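Local coordinates for protein activating signal cointegrator 1 complex subunit 2 (Homo sapiens, PDB 6YXQ) that binds polyubiquitin chains and recruits ASCC3 and ALKBH3 to sites of DNA damage, also taking part in rescuing stalled ribosomes, at residues 269-274 with 327-332; 337-342 with 349-354; 168-173 with 260-265. One frame throughout, in Å; residues are numbered along the deposited sequence.

Contact 1 of 3, residues 269-274 with 327-332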
loop_
_atom_site.group_PDB
_atom_site.type_symbol
_atom_site.label_atom_id
_atom_site.label_comp_id
_atom_site.label_asym_id
_atom_site.label_seq_id
_atom_site.Cartn_x
_atom_site.Cartn_y
_atom_site.Cartn_z
ATOM N N LEU B 269 18.424 -4.977 8.126
ATOM C CA LEU B 269 19.156 -4.246 9.160
ATOM C C LEU B 269 18.347 -4.071 10.443
ATOM O O LEU B 269 18.923 -3.718 11.479
ATOM C CB LEU B 269 19.582 -2.866 8.647
ATOM C CG LEU B 269 20.827 -2.762 7.768
ATOM C CD1 LEU B 269 20.937 -1.359 7.223
ATOM C CD2 LEU B 269 22.086 -3.125 8.531
ATOM N N ALA B 270 17.035 -4.305 10.396
ATOM C CA ALA B 270 16.191 -4.136 11.569
ATOM C C ALA B 270 16.372 -5.261 12.576
ATOM O O ALA B 270 15.998 -5.096 13.745
ATOM C CB ALA B 270 14.730 -4.048 11.132
ATOM N N CYS B 271 16.982 -6.377 12.150
ATOM C CA CYS B 271 16.927 -7.631 12.903
ATOM C C CYS B 271 17.525 -7.494 14.293
ATOM O O CYS B 271 16.996 -8.055 15.262
ATOM C CB CYS B 271 17.653 -8.738 12.137
ATOM S SG CYS B 271 16.811 -9.371 10.694
ATOM N N GLN B 272 18.647 -6.782 14.411
ATOM C CA GLN B 272 19.255 -6.623 15.725
ATOM C C GLN B 272 18.308 -5.907 16.672
ATOM O O GLN B 272 18.150 -6.317 17.830
ATOM C CB GLN B 272 20.583 -5.880 15.615
ATOM C CG GLN B 272 21.315 -5.766 16.941
ATOM C CD GLN B 272 21.673 -7.118 17.552
ATOM O OE1 GLN B 272 20.996 -7.601 18.464
ATOM N NE2 GLN B 272 22.750 -7.725 17.058
ATOM N N THR B 273 17.638 -4.856 16.191
ATOM C CA THR B 273 16.595 -4.229 16.994
ATOM C C THR B 273 15.600 -5.267 17.493
ATOM O O THR B 273 15.227 -5.263 18.671
ATOM C CB THR B 273 15.884 -3.144 16.182
ATOM O OG1 THR B 273 16.863 -2.301 15.563
ATOM C CG2 THR B 273 14.981 -2.308 17.078
ATOM N N PHE B 274 15.202 -6.199 16.619
ATOM C CA PHE B 274 14.318 -7.286 17.030
ATOM C C PHE B 274 14.978 -8.158 18.090
ATOM O O PHE B 274 14.378 -8.462 19.127
ATOM C CB PHE B 274 13.926 -8.139 15.824
ATOM C CG PHE B 274 12.729 -7.634 15.073
ATOM C CD1 PHE B 274 12.842 -6.567 14.196
ATOM C CD2 PHE B 274 11.497 -8.245 15.218
ATOM C CE1 PHE B 274 11.744 -6.108 13.491
ATOM C CE2 PHE B 274 10.391 -7.784 14.516
ATOM C CZ PHE B 274 10.516 -6.715 13.651
ATOM N N PHE B 327 13.006 -16.184 11.951
ATOM C CA PHE B 327 14.042 -16.681 12.852
ATOM C C PHE B 327 15.388 -16.761 12.146
ATOM O O PHE B 327 16.406 -16.261 12.647
ATOM C CB PHE B 327 13.643 -18.053 13.396
ATOM C CG PHE B 327 14.571 -18.594 14.460
ATOM C CD1 PHE B 327 15.760 -19.232 14.117
ATOM C CD2 PHE B 327 14.238 -18.493 15.803
ATOM C CE1 PHE B 327 16.607 -19.739 15.091
ATOM C CE2 PHE B 327 15.077 -19.005 16.785
ATOM C CZ PHE B 327 16.263 -19.626 16.432
ATOM N N HIS B 328 15.407 -17.382 10.967
ATOM C CA HIS B 328 16.681 -17.553 10.284
ATOM C C HIS B 328 17.237 -16.231 9.770
ATOM O O HIS B 328 18.458 -16.047 9.756
ATOM C CB HIS B 328 16.557 -18.542 9.135
ATOM C CG HIS B 328 17.872 -18.863 8.507
ATOM N ND1 HIS B 328 18.256 -18.353 7.288
ATOM C CD2 HIS B 328 18.911 -19.608 8.951
ATOM C CE1 HIS B 328 19.472 -18.785 6.999
ATOM N NE2 HIS B 328 19.892 -19.548 7.991
ATOM N N ILE B 329 16.375 -15.308 9.336
ATOM C CA ILE B 329 16.859 -14.011 8.868
ATOM C C ILE B 329 17.593 -13.294 9.993
ATOM O O ILE B 329 18.697 -12.759 9.802
ATOM C CB ILE B 329 15.694 -13.168 8.317
ATOM C CG1 ILE B 329 15.210 -13.720 6.982
ATOM C CG2 ILE B 329 16.101 -11.724 8.134
ATOM C CD1 ILE B 329 13.922 -13.088 6.506
ATOM N N ILE B 330 17.006 -13.310 11.196
ATOM C CA ILE B 330 17.636 -12.650 12.341
ATOM C C ILE B 330 18.950 -13.337 12.701
ATOM O O ILE B 330 19.985 -12.681 12.918
ATOM C CB ILE B 330 16.681 -12.627 13.544
ATOM C CG1 ILE B 330 15.398 -11.874 13.206
ATOM C CG2 ILE B 330 17.365 -11.985 14.723
ATOM C CD1 ILE B 330 14.375 -11.919 14.300
ATOM N N LEU B 331 18.916 -14.670 12.804
ATOM C CA LEU B 331 20.121 -15.426 13.121
ATOM C C LEU B 331 21.250 -15.091 12.153
ATOM O O LEU B 331 22.369 -14.770 12.568
ATOM C CB LEU B 331 19.810 -16.923 13.088
ATOM C CG LEU B 331 20.914 -17.847 13.595
ATOM C CD1 LEU B 331 21.088 -17.689 15.103
ATOM C CD2 LEU B 331 20.621 -19.290 13.228
ATOM N N ASN B 332 20.963 -15.163 10.850
ATOM C CA ASN B 332 21.977 -14.876 9.844
ATOM C C ASN B 332 22.517 -13.464 10.000
ATOM O O ASN B 332 23.737 -13.262 10.070
ATOM C CB ASN B 332 21.401 -15.076 8.444
ATOM C CG ASN B 332 22.422 -14.807 7.358
ATOM O OD1 ASN B 332 23.288 -15.638 7.085
ATOM N ND2 ASN B 332 22.334 -13.636 6.741
#
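C271 meets I329 and I330 in a buried, purely apolar contact that lays the short helix 271-275 against the C-terminal half of the long helix 306-340, inside the helical ASCC3-binding part of ASCC2. The backbones come close here: the CA atoms of C271 and I330 lie 5.1 Å apart, a spacing consistent with the small cysteine side chain, which points at the long helix. With the sulfur beside its own backbone N and anti to the carbonyl carbon (chi1 -73°), SG is carried between two successive isoleucines. It touches the branch methyl CG2 of I329 at 3.5 Å and, roughly at right angles to that, approaches CG1 of I330 at 3.8 Å, with CA of I330 equally near. The two isoleucines differ in what they offer: I329 brings its short branch while its long one leads away, whereas I330 lies alongside C271 and sends its end methyl on to the next turn, where CD1 meets CB of F274 at 4.1 Å. The F274 ring then leads away from helix 306-340 and meets F279 edge-to-face, with L264 and L202 also against the side chain. Replacing I330, an alanine here would lack CG1, CG2 and CD1 and would probably leave CB of F274 without this contact and open a gap beside the C271 sulfur. No hydrogen bond or charge links the two segments, which together bury 178 Å²; the union rests on close fit and the exclusion of water, with C271 as an apolar filler.

Contact 2 of 3, residues 337-342 with 349-354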
loop_
_atom_site.group_PDB
_atom_site.type_symbol
_atom_site.label_atom_id
_atom_site.label_comp_id
_atom_site.label_asym_id
_atom_site.label_seq_id
_atom_site.Cartn_x
_atom_site.Cartn_y
_atom_site.Cartn_z
ATOM N N LEU B 337 26.079 -13.783 8.988
ATOM C CA LEU B 337 26.591 -12.768 8.072
ATOM C C LEU B 337 27.789 -12.023 8.643
ATOM O O LEU B 337 28.780 -11.849 7.913
ATOM C CB LEU B 337 25.452 -11.821 7.683
ATOM C CG LEU B 337 25.737 -10.452 7.063
ATOM C CD1 LEU B 337 26.662 -10.540 5.864
ATOM C CD2 LEU B 337 24.422 -9.814 6.673
ATOM N N PRO B 338 27.787 -11.566 9.904
ATOM C CA PRO B 338 28.991 -10.901 10.437
ATOM C C PRO B 338 30.230 -11.774 10.440
ATOM O O PRO B 338 31.346 -11.249 10.349
ATOM C CB PRO B 338 28.580 -10.528 11.867
ATOM C CG PRO B 338 27.110 -10.443 11.820
ATOM C CD PRO B 338 26.667 -11.493 10.859
ATOM N N ILE B 339 30.068 -13.091 10.550
ATOM C CA ILE B 339 31.214 -13.995 10.559
ATOM C C ILE B 339 31.795 -14.142 9.156
ATOM O O ILE B 339 33.018 -14.120 8.966
ATOM C CB ILE B 339 30.798 -15.356 11.138
ATOM C CG1 ILE B 339 30.663 -15.282 12.653
ATOM C CG2 ILE B 339 31.785 -16.411 10.756
ATOM C CD1 ILE B 339 30.046 -16.522 13.246
ATOM N N LEU B 340 30.925 -14.313 8.154
ATOM C CA LEU B 340 31.377 -14.489 6.776
ATOM C C LEU B 340 32.154 -13.276 6.285
ATOM O O LEU B 340 33.250 -13.413 5.728
ATOM C CB LEU B 340 30.179 -14.760 5.868
ATOM C CG LEU B 340 30.454 -15.111 4.408
ATOM C CD1 LEU B 340 30.897 -16.561 4.296
ATOM C CD2 LEU B 340 29.219 -14.854 3.562
ATOM N N GLU B 341 31.597 -12.086 6.467
ATOM C CA GLU B 341 32.326 -10.855 6.222
ATOM C C GLU B 341 33.354 -10.626 7.332
ATOM O O GLU B 341 33.329 -11.283 8.378
ATOM C CB GLU B 341 31.356 -9.677 6.163
ATOM C CG GLU B 341 30.370 -9.727 5.011
ATOM C CD GLU B 341 29.363 -8.592 5.068
ATOM O OE1 GLU B 341 28.877 -8.173 3.996
ATOM O OE2 GLU B 341 29.053 -8.125 6.189
ATOM N N SER B 342 34.279 -9.703 7.078
ATOM C CA SER B 342 35.058 -9.047 8.126
ATOM C C SER B 342 35.754 -10.054 9.041
ATOM O O SER B 342 35.679 -9.978 10.268
ATOM C CB SER B 342 34.175 -8.118 8.940
ATOM O OG SER B 342 33.310 -8.901 9.745
ATOM N N GLY B 349 32.179 -13.432 20.028
ATOM C CA GLY B 349 30.902 -12.922 20.495
ATOM C C GLY B 349 29.749 -13.322 19.597
ATOM O O GLY B 349 28.671 -13.675 20.078
ATOM N N PHE B 350 29.963 -13.270 18.277
ATOM C CA PHE B 350 28.964 -13.760 17.328
ATOM C C PHE B 350 28.667 -15.237 17.560
ATOM O O PHE B 350 27.500 -15.654 17.640
ATOM C CB PHE B 350 29.462 -13.548 15.898
ATOM C CG PHE B 350 29.673 -12.111 15.527
ATOM C CD1 PHE B 350 28.665 -11.180 15.705
ATOM C CD2 PHE B 350 30.877 -11.694 14.982
ATOM C CE1 PHE B 350 28.857 -9.855 15.353
ATOM C CE2 PHE B 350 31.075 -10.374 14.628
ATOM C CZ PHE B 350 30.065 -9.452 14.815
ATOM N N ILE B 351 29.728 -16.042 17.658
ATOM C CA ILE B 351 29.598 -17.466 17.949
ATOM C C ILE B 351 28.844 -17.675 19.257
ATOM O O ILE B 351 27.941 -18.522 19.353
ATOM C CB ILE B 351 30.989 -18.118 17.994
ATOM C CG1 ILE B 351 31.610 -18.131 16.596
ATOM C CG2 ILE B 351 30.904 -19.516 18.570
ATOM C CD1 ILE B 351 33.037 -18.638 16.561
ATOM N N GLU B 352 29.212 -16.914 20.290
ATOM C CA GLU B 352 28.573 -17.101 21.586
ATOM C C GLU B 352 27.101 -16.728 21.525
ATOM O O GLU B 352 26.270 -17.369 22.174
ATOM C CB GLU B 352 29.294 -16.291 22.666
ATOM C CG GLU B 352 30.679 -16.821 23.057
ATOM C CD GLU B 352 30.708 -18.316 23.341
ATOM O OE1 GLU B 352 29.731 -18.853 23.909
ATOM O OE2 GLU B 352 31.720 -18.959 22.989
ATOM N N GLU B 353 26.755 -15.705 20.741
ATOM C CA GLU B 353 25.354 -15.329 20.616
ATOM C C GLU B 353 24.554 -16.446 19.959
ATOM O O GLU B 353 23.457 -16.792 20.416
ATOM C CB GLU B 353 25.219 -14.027 19.830
ATOM C CG GLU B 353 23.773 -13.630 19.605
ATOM C CD GLU B 353 23.554 -12.135 19.638
ATOM O OE1 GLU B 353 22.467 -11.712 20.093
ATOM O OE2 GLU B 353 24.459 -11.389 19.203
ATOM N N PHE B 354 25.095 -17.019 18.880
ATOM C CA PHE B 354 24.470 -18.183 18.250
ATOM C C PHE B 354 24.223 -19.300 19.269
ATOM O O PHE B 354 23.100 -19.825 19.401
ATOM C CB PHE B 354 25.379 -18.663 17.113
ATOM C CG PHE B 354 24.831 -19.812 16.316
ATOM C CD1 PHE B 354 24.859 -21.104 16.815
ATOM C CD2 PHE B 354 24.324 -19.603 15.047
ATOM C CE1 PHE B 354 24.368 -22.159 16.076
ATOM C CE2 PHE B 354 23.830 -20.655 14.301
ATOM C CZ PHE B 354 23.854 -21.934 14.816
#
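P338 lies over a face of the F350 ring in a helix-loop-helix connection, where the end of helix 306-340 packs against the start of helix 348-359 and a short loop joins the two. The tight part of the contact is this CH-pi pair. CB of P338 stands 3.5 Å from the centroid of the F350 ring, only 15° off the ring normal and shifted a little toward the rim, so that CZ is the ring atom nearest to it; CG of P338 reaches CE1 of F350 at 4.0 Å. Helix 306-340 is kinked at this proline, whose N lacks the bond to the preceding turn. Beside the pair, the side chains of I339 and F350 run antiparallel alongside one another, CG1 of I339 lying 3.9 Å from CB of F350. With CG1 beside the backbone N (chi1 -76°) and the chain extended beyond it, I339 brings its CD1 to within 4.0 Å of CG1 of I351, the two side chains running nearly perpendicular. L384 and A387 of helix 377-387 also pack on I339. The contact is thus graded: I339 and I351 are buried, whereas P338 and F350, for all the closeness of their stacking, remain partly exposed to solvent. Beyond them the chain leaves helical geometry at E341, and S342 is poorly ordered. The two helix ends are held by aliphatic hydrogens against an aromatic cloud and by aliphatic branches, with no hydrogen bond between the segments.

Contact 3 of 3, residues 168-173 with 260-265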
loop_
_atom_site.group_PDB
_atom_site.type_symbol
_atom_site.label_atom_id
_atom_site.label_comp_id
_atom_site.label_asym_id
_atom_site.label_seq_id
_atom_site.Cartn_x
_atom_site.Cartn_y
_atom_site.Cartn_z
ATOM N N LEU B 168 4.000 -0.921 3.671
ATOM C CA LEU B 168 4.639 -0.716 2.378
ATOM C C LEU B 168 5.335 -1.981 1.915
ATOM O O LEU B 168 5.213 -2.376 0.751
ATOM C CB LEU B 168 5.644 0.433 2.456
ATOM C CG LEU B 168 5.069 1.833 2.299
ATOM C CD1 LEU B 168 6.143 2.870 2.595
ATOM C CD2 LEU B 168 4.505 1.992 0.899
ATOM N N CYS B 169 6.071 -2.633 2.820
ATOM C CA CYS B 169 6.811 -3.842 2.455
ATOM C C CYS B 169 5.885 -4.983 2.092
ATOM O O CYS B 169 6.062 -5.612 1.039
ATOM C CB CYS B 169 7.754 -4.282 3.576
ATOM S SG CYS B 169 9.004 -3.080 4.018
ATOM N N VAL B 170 4.910 -5.285 2.958
ATOM C CA VAL B 170 4.055 -6.424 2.635
ATOM C C VAL B 170 3.257 -6.151 1.368
ATOM O O VAL B 170 2.881 -7.086 0.646
ATOM C CB VAL B 170 3.132 -6.780 3.808
ATOM C CG1 VAL B 170 2.147 -5.671 4.086
ATOM C CG2 VAL B 170 2.389 -8.076 3.534
ATOM N N LEU B 171 3.015 -4.875 1.048
ATOM C CA LEU B 171 2.203 -4.556 -0.119
ATOM C C LEU B 171 3.013 -4.554 -1.413
ATOM O O LEU B 171 2.529 -5.040 -2.441
ATOM C CB LEU B 171 1.517 -3.202 0.074
ATOM C CG LEU B 171 0.334 -3.169 1.051
ATOM C CD1 LEU B 171 -0.140 -1.735 1.251
ATOM C CD2 LEU B 171 -0.825 -4.065 0.627
ATOM N N PHE B 172 4.243 -4.028 -1.399
ATOM C CA PHE B 172 4.996 -3.836 -2.638
ATOM C C PHE B 172 6.307 -4.615 -2.674
ATOM O O PHE B 172 7.151 -4.340 -3.532
ATOM C CB PHE B 172 5.293 -2.350 -2.881
ATOM C CG PHE B 172 4.097 -1.445 -2.756
ATOM C CD1 PHE B 172 3.260 -1.224 -3.836
ATOM C CD2 PHE B 172 3.827 -0.791 -1.565
ATOM C CE1 PHE B 172 2.163 -0.385 -3.723
ATOM C CE2 PHE B 172 2.734 0.049 -1.447
ATOM C CZ PHE B 172 1.903 0.253 -2.527
ATOM N N GLY B 173 6.508 -5.584 -1.786
ATOM C CA GLY B 173 7.832 -6.153 -1.672
ATOM C C GLY B 173 8.102 -7.339 -2.566
ATOM O O GLY B 173 9.261 -7.610 -2.896
ATOM N N LEU B 260 5.586 -9.062 9.240
ATOM C CA LEU B 260 6.912 -9.039 9.850
ATOM C C LEU B 260 7.965 -9.624 8.913
ATOM O O LEU B 260 9.051 -9.047 8.740
ATOM C CB LEU B 260 6.882 -9.804 11.170
ATOM C CG LEU B 260 6.162 -9.090 12.309
ATOM C CD1 LEU B 260 6.293 -9.877 13.605
ATOM C CD2 LEU B 260 6.734 -7.700 12.457
ATOM N N TRP B 261 7.660 -10.763 8.288
ATOM C CA TRP B 261 8.635 -11.388 7.410
ATOM C C TRP B 261 8.931 -10.515 6.199
ATOM O O TRP B 261 10.091 -10.384 5.799
ATOM C CB TRP B 261 8.146 -12.764 6.968
ATOM C CG TRP B 261 8.937 -13.277 5.825
ATOM C CD1 TRP B 261 10.126 -13.949 5.885
ATOM C CD2 TRP B 261 8.628 -13.126 4.439
ATOM N NE1 TRP B 261 10.569 -14.239 4.617
ATOM C CE2 TRP B 261 9.665 -13.745 3.711
ATOM C CE3 TRP B 261 7.573 -12.534 3.742
ATOM C CZ2 TRP B 261 9.673 -13.792 2.318
ATOM C CZ3 TRP B 261 7.583 -12.581 2.361
ATOM C CH2 TRP B 261 8.627 -13.206 1.664
ATOM N N ALA B 262 7.901 -9.923 5.591
ATOM C CA ALA B 262 8.131 -9.053 4.442
ATOM C C ALA B 262 8.972 -7.850 4.834
ATOM O O ALA B 262 9.867 -7.435 4.087
ATOM C CB ALA B 262 6.800 -8.603 3.844
ATOM N N PHE B 263 8.707 -7.283 6.010
ATOM C CA PHE B 263 9.506 -6.153 6.458
ATOM C C PHE B 263 10.969 -6.541 6.594
ATOM O O PHE B 263 11.854 -5.798 6.164
ATOM C CB PHE B 263 8.978 -5.612 7.783
ATOM C CG PHE B 263 9.849 -4.554 8.380
ATOM C CD1 PHE B 263 10.210 -3.442 7.638
ATOM C CD2 PHE B 263 10.322 -4.676 9.676
ATOM C CE1 PHE B 263 11.016 -2.463 8.182
ATOM C CE2 PHE B 263 11.130 -3.703 10.230
ATOM C CZ PHE B 263 11.479 -2.593 9.480
ATOM N N LEU B 264 11.244 -7.706 7.184
ATOM C CA LEU B 264 12.640 -8.099 7.360
ATOM C C LEU B 264 13.273 -8.564 6.059
ATOM O O LEU B 264 14.504 -8.534 5.938
ATOM C CB LEU B 264 12.759 -9.189 8.425
ATOM C CG LEU B 264 12.470 -8.675 9.836
ATOM C CD1 LEU B 264 12.559 -9.805 10.841
ATOM C CD2 LEU B 264 13.406 -7.531 10.217
ATOM N N ASP B 265 12.460 -8.991 5.093
ATOM C CA ASP B 265 12.978 -9.342 3.775
ATOM C C ASP B 265 13.413 -8.094 3.023
ATOM O O ASP B 265 14.425 -8.107 2.314
ATOM C CB ASP B 265 11.916 -10.116 2.989
ATOM C CG ASP B 265 12.335 -10.420 1.555
ATOM O OD1 ASP B 265 13.304 -11.188 1.356
ATOM O OD2 ASP B 265 11.676 -9.904 0.625
#
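An orthogonal helix-helix crossing brings C169 and V170 of helix 162-172 against A262 and F263 of helix 243-266, near the centre of the chain. The axes of the two short segments run at 90° to each other and approach to 7.9 Å, consistent with the small side chains at the crossing. A262 points its methyl toward the other helix, where CB of A262 lies 3.7 Å from CA of V170 and 4.1 Å from CB of the same valine. C169 points back: its CB rests 3.8 Å from the carbonyl O of A262, and its sulfur goes on to F263. That phenylalanine holds CG anti to the backbone N (chi1 173°), which sets the ring alongside the crossing with an edge turned to the cysteine. SG of C169 lies in the ring plane, 3.8 Å from CD1 of F263 and 5.2 Å from the ring centroid, a sulfur-aromatic contact at the edge. Beyond the crossing, H178 of the ASCC3 chain meets the W261 ring edge-to-face and packs on A262, while M177 of ASCC3 packs on L171. A right-angled crossing of two helices, found in all-helical domains, here lies at the ASCC3 interface.

How the contacts relate
Along the chain the contacts come in series, contact 3, then contact 1, then contact 2, and they follow the same order in space. Contact 1 lies between the others, its centre 13 Å from that of contact 2 and 14 Å from that of contact 3. Helix 306-340 carries one side of both contact 1 and contact 2, while helices 243-266 and 271-275 follow each other and tie contact 3 to contact 1 through A270 and C271 against F263 and L264. Contacts 2 and 3, 25 Å apart between centres, do not touch. Contacts 1 and 2 touch through L331 against F354, so helical packing probably links the ASCC3-facing helices to the periphery at contact 2.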